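Local coordinates for protein 2-dehydro-3-deoxy-d-gluconate/2-dehydro-3-deoxy-phosphogluconate aldolase (Picrophilus torridus, PDB 4UXD) that is an aldolase of the dihydrodipicolinate synthetase family, built as a beta/alpha barrel and found here as an assembly of four chains, at residues I163-V168 / M192-L197; L151-I156 / K179-S184. All blocks are in the same frame, centred on the assembly; numbering follows the deposited sequence.

Interaction 1: residues I163-V168 / M192-L197; sequences IDPETV and MEMLSL
A turn at the second torsion of Met194 (chi2 -58°) folds its thioether back toward Pro165 and Val168, although the CA-CB bond itself does not aim at them. SD of Met194 then lies against Pro165, 3.9 Å from its CA and 4.1 Å from its CG. Beyond the sulfur, CE of Met194 ends 3.9 Å from CG2 of Val168, the two side chains meeting at about a right angle, and the same methyl touches the carbonyl oxygen of Ile163 (CE to O, 3.8 Å). The two segments belong to helices 165-174 and 188-195, neighbours on the outside of the beta/alpha barrel, where Pro165 occupies the first turn of helix 165-174 and Met194 lies on helix 188-195. CA of Pro165 and CA of Met194 are 5.7 Å apart, a close approach made without any hydrogen bond between the segments. On the outer side, CB of Glu193 rests on CG of Pro165 at 3.7 Å, and its extended chain brings OE1 near that same ring carbon. Leu197, its CG anti to the carbonyl carbon (chi1 -54°), sends CD1 to within 3.8 Å of CB of Val168 and 3.7 Å of O of Pro165.

Interaction 2: residues L151-I156 / K179-S184; sequences LLIYNI and KGVKDS
Lys182 O is approached by three groups of the neighbouring strand: Asn155 N donates a nearly linear hydrogen bond to it (2.6 Å, N-H...O angle 178°), CA of Tyr154 adds a CH...O contact at 3.4 Å, and CD1 of the Tyr154 ring comes up edge-on. Farther along that ring edge, CE1 of Tyr154 meets OG of Ser184 at 3.6 Å, while the phenol OH is hydrogen-bonded to OG of Ser67. Lys182 N in turn donates to Ile153 O at 2.7 Å, so both polar backbone atoms of Lys182 are held by the same strand. Asn155 and Asp183 stand side by side on the face they share with Ile153 and Val181. With both CG atoms anti to the backbone N the groups lie alongside each other, and ND2 of Asn155 donates a hydrogen bond to OD2 of Asp183 at 2.7 Å; OD2 lies near the plane of the Asn155 amide, whereas the amide reaches it from 39° above the carboxylate plane. On the other face, CD2 of Leu152 lies over CA of Gly180 at 3.8 Å. Strands 151-155 and 179-183 run in the same direction with axes 21° apart, and helix 165-174 connects them: a beta-alpha-beta crossover, the repeating unit of the beta/alpha barrel.

In the fold
The two contacts, with centres about 10 Å apart, are successive layers of one barrel wall: interaction 2 pairs the strands, and interaction 1 packs the helices that follow each of them. Met194 joins the layers, its CE lying 3.9 Å from CB of Asn155 and equally near CG2 of Val181. The start of 163-168 is tied in by a probable hydrogen bond from Ile163 N to Asn155 OD1 (3.1 Å), so Asn155 links both strands and the approach to helix 165-174. Bound glycerol is seen near both contacts: Ile163 O and Tyr154 OH each hydrogen-bond to one. Ser184 and Tyr154 lie near the C-terminal strand ends, where this family has its active site.

Interaction 1: residues I163-V168 / M192-L197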
# COMPACT_ATOMS: atom_id res chain seq x y z
N ILE A 163 -5.08 14.78 -5.04
CA ILE A 163 -6.28 15.59 -5.25
C ILE A 163 -7.08 14.91 -6.36
O ILE A 163 -6.57 14.66 -7.45
CB ILE A 163 -5.92 17.09 -5.59
CG1 ILE A 163 -7.20 17.91 -5.83
CG2 ILE A 163 -4.93 17.18 -6.76
CD1 ILE A 163 -6.96 19.36 -6.21
N ASP A 164 -8.33 14.56 -6.06
CA ASP A 164 -9.15 13.82 -7.03
C ASP A 164 -9.51 14.72 -8.20
O ASP A 164 -9.62 15.94 -8.04
CB ASP A 164 -10.43 13.29 -6.39
CG ASP A 164 -10.18 12.25 -5.34
OD1 ASP A 164 -9.07 11.68 -5.32
OD2 ASP A 164 -11.10 12.01 -4.53
N PRO A 165 -9.70 14.13 -9.39
CA PRO A 165 -10.21 14.88 -10.54
C PRO A 165 -11.47 15.69 -10.26
O PRO A 165 -11.62 16.81 -10.76
CB PRO A 165 -10.49 13.79 -11.56
CG PRO A 165 -9.54 12.72 -11.21
CD PRO A 165 -9.37 12.74 -9.74
N GLU A 166 -12.39 15.12 -9.50
CA GLU A 166 -13.62 15.81 -9.14
C GLU A 166 -13.31 17.10 -8.41
O GLU A 166 -13.91 18.13 -8.69
CB GLU A 166 -14.49 14.91 -8.26
CG GLU A 166 -15.79 15.54 -7.78
CD GLU A 166 -16.80 15.77 -8.90
OE1 GLU A 166 -16.72 15.08 -9.95
OE2 GLU A 166 -17.68 16.64 -8.73
N THR A 167 -12.38 17.02 -7.47
CA THR A 167 -12.01 18.17 -6.66
C THR A 167 -11.38 19.26 -7.53
O THR A 167 -11.51 20.46 -7.24
CB THR A 167 -11.04 17.76 -5.53
OG1 THR A 167 -11.59 16.65 -4.81
CG2 THR A 167 -10.78 18.91 -4.56
N VAL A 168 -10.71 18.86 -8.61
CA VAL A 168 -10.06 19.82 -9.47
C VAL A 168 -11.13 20.51 -10.33
O VAL A 168 -11.10 21.72 -10.52
CB VAL A 168 -9.00 19.18 -10.36
CG1 VAL A 168 -8.27 20.24 -11.16
CG2 VAL A 168 -8.01 18.41 -9.53
N MET A 192 -6.10 10.46 -17.72
CA MET A 192 -7.18 10.67 -18.67
C MET A 192 -8.39 11.34 -18.00
O MET A 192 -9.06 12.18 -18.61
CB MET A 192 -7.58 9.34 -19.32
CG MET A 192 -6.46 8.67 -20.11
SD MET A 192 -6.89 7.01 -20.69
CE MET A 192 -7.49 7.39 -22.34
N GLU A 193 -8.68 11.00 -16.74
CA GLU A 193 -9.71 11.73 -15.99
C GLU A 193 -9.36 13.21 -15.97
O GLU A 193 -10.23 14.04 -16.22
CB GLU A 193 -9.88 11.22 -14.56
CG GLU A 193 -10.51 9.80 -14.44
CD GLU A 193 -10.55 9.26 -13.00
OE1 GLU A 193 -9.48 9.14 -12.36
OE2 GLU A 193 -11.64 8.95 -12.49
N MET A 194 -8.09 13.55 -15.67
CA MET A 194 -7.65 14.94 -15.62
C MET A 194 -7.80 15.59 -17.01
O MET A 194 -8.27 16.75 -17.13
CB MET A 194 -6.19 15.07 -15.14
CG MET A 194 -5.91 14.69 -13.66
SD MET A 194 -6.83 15.61 -12.38
CE MET A 194 -5.66 15.64 -11.03
N LEU A 195 -7.42 14.86 -18.05
CA LEU A 195 -7.57 15.33 -19.43
C LEU A 195 -9.01 15.64 -19.79
O LEU A 195 -9.27 16.47 -20.65
CB LEU A 195 -7.03 14.30 -20.42
CG LEU A 195 -5.51 14.19 -20.54
CD1 LEU A 195 -5.17 13.00 -21.45
CD2 LEU A 195 -4.89 15.49 -21.08
N SER A 196 -9.96 14.97 -19.13
CA SER A 196 -11.37 15.23 -19.37
C SER A 196 -11.79 16.63 -18.88
O SER A 196 -12.90 17.08 -19.16
CB SER A 196 -12.24 14.16 -18.70
OG SER A 196 -12.98 14.71 -17.62
N LEU A 197 -10.91 17.28 -18.14
CA LEU A 197 -11.12 18.65 -17.65
C LEU A 197 -10.47 19.65 -18.60
O LEU A 197 -10.54 20.86 -18.39
CB LEU A 197 -10.53 18.84 -16.24
CG LEU A 197 -10.95 17.89 -15.12
CD1 LEU A 197 -10.18 18.23 -13.86
CD2 LEU A 197 -12.44 17.96 -14.85

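Interaction 2: residues L151-I156 / K179-S184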
# COMPACT_ATOMS: atom_id res chain seq x y z
N LEU A 151 -2.84 30.07 -11.56
CA LEU A 151 -2.37 28.95 -10.77
C LEU A 151 -2.65 27.63 -11.45
O LEU A 151 -3.75 27.40 -11.96
CB LEU A 151 -3.01 28.98 -9.37
CG LEU A 151 -2.51 27.91 -8.40
CD1 LEU A 151 -2.41 28.45 -7.01
CD2 LEU A 151 -3.45 26.71 -8.42
N LEU A 152 -1.64 26.78 -11.47
CA LEU A 152 -1.77 25.40 -11.92
C LEU A 152 -1.73 24.48 -10.71
O LEU A 152 -0.78 24.50 -9.92
CB LEU A 152 -0.67 25.03 -12.92
CG LEU A 152 -0.88 25.73 -14.28
CD1 LEU A 152 0.13 26.86 -14.46
CD2 LEU A 152 -0.79 24.76 -15.43
N ILE A 153 -2.79 23.70 -10.57
CA ILE A 153 -2.83 22.67 -9.55
C ILE A 153 -1.86 21.57 -9.93
O ILE A 153 -1.67 21.25 -11.11
CB ILE A 153 -4.25 22.13 -9.38
CG1 ILE A 153 -5.14 23.27 -8.89
CG2 ILE A 153 -4.26 20.92 -8.46
CD1 ILE A 153 -6.23 22.88 -7.93
N TYR A 154 -1.22 21.01 -8.91
CA TYR A 154 -0.17 20.03 -9.10
C TYR A 154 -0.52 18.74 -8.34
O TYR A 154 -0.68 18.74 -7.12
CB TYR A 154 1.14 20.65 -8.66
CG TYR A 154 2.40 19.83 -8.77
CD1 TYR A 154 2.48 18.69 -9.55
CD2 TYR A 154 3.52 20.21 -8.04
CE1 TYR A 154 3.66 17.95 -9.61
CE2 TYR A 154 4.70 19.50 -8.08
CZ TYR A 154 4.77 18.37 -8.86
OH TYR A 154 5.97 17.70 -8.85
N ASN A 155 -0.68 17.65 -9.07
CA ASN A 155 -1.04 16.40 -8.42
C ASN A 155 0.15 15.46 -8.46
O ASN A 155 0.55 15.02 -9.52
CB ASN A 155 -2.28 15.77 -9.06
CG ASN A 155 -2.63 14.42 -8.42
OD1 ASN A 155 -2.99 14.35 -7.24
ND2 ASN A 155 -2.51 13.35 -9.20
N ILE A 156 0.70 15.16 -7.29
CA ILE A 156 1.84 14.27 -7.19
C ILE A 156 1.64 13.38 -5.94
O ILE A 156 2.22 13.65 -4.88
CB ILE A 156 3.17 15.10 -7.17
CG1 ILE A 156 4.39 14.21 -6.90
CG2 ILE A 156 3.11 16.26 -6.17
CD1 ILE A 156 5.68 14.77 -7.44
N LYS A 179 -5.77 27.84 -14.02
CA LYS A 179 -5.48 27.78 -15.45
C LYS A 179 -5.02 26.40 -15.94
O LYS A 179 -4.74 26.25 -17.12
CB LYS A 179 -4.43 28.83 -15.79
CG LYS A 179 -4.94 30.28 -15.69
CD LYS A 179 -6.20 30.47 -16.54
CE LYS A 179 -6.63 31.92 -16.63
NZ LYS A 179 -7.06 32.40 -15.31
N GLY A 180 -4.94 25.42 -15.05
CA GLY A 180 -4.54 24.08 -15.46
C GLY A 180 -4.24 23.13 -14.31
O GLY A 180 -4.44 23.44 -13.13
N VAL A 181 -3.74 21.95 -14.69
CA VAL A 181 -3.40 20.90 -13.73
C VAL A 181 -2.20 20.11 -14.24
O VAL A 181 -2.07 19.87 -15.43
CB VAL A 181 -4.58 19.99 -13.47
CG1 VAL A 181 -4.88 19.12 -14.70
CG2 VAL A 181 -4.34 19.14 -12.22
N LYS A 182 -1.28 19.79 -13.34
CA LYS A 182 -0.08 19.01 -13.66
C LYS A 182 -0.15 17.73 -12.88
O LYS A 182 -0.40 17.78 -11.68
CB LYS A 182 1.21 19.74 -13.28
CG LYS A 182 1.51 20.99 -14.06
CD LYS A 182 2.65 21.74 -13.40
CE LYS A 182 3.10 22.92 -14.23
NZ LYS A 182 4.15 23.70 -13.52
N ASP A 183 0.12 16.62 -13.55
CA ASP A 183 0.02 15.30 -12.93
C ASP A 183 1.28 14.45 -13.11
O ASP A 183 1.68 14.12 -14.22
CB ASP A 183 -1.19 14.56 -13.51
CG ASP A 183 -1.44 13.24 -12.83
OD1 ASP A 183 -0.79 12.23 -13.20
OD2 ASP A 183 -2.29 13.20 -11.92
N SER A 184 1.87 14.06 -11.98
CA SER A 184 3.07 13.22 -11.96
C SER A 184 2.81 11.79 -11.42
O SER A 184 3.75 11.02 -11.21
CB SER A 184 4.16 13.89 -11.12
OG SER A 184 4.54 15.12 -11.69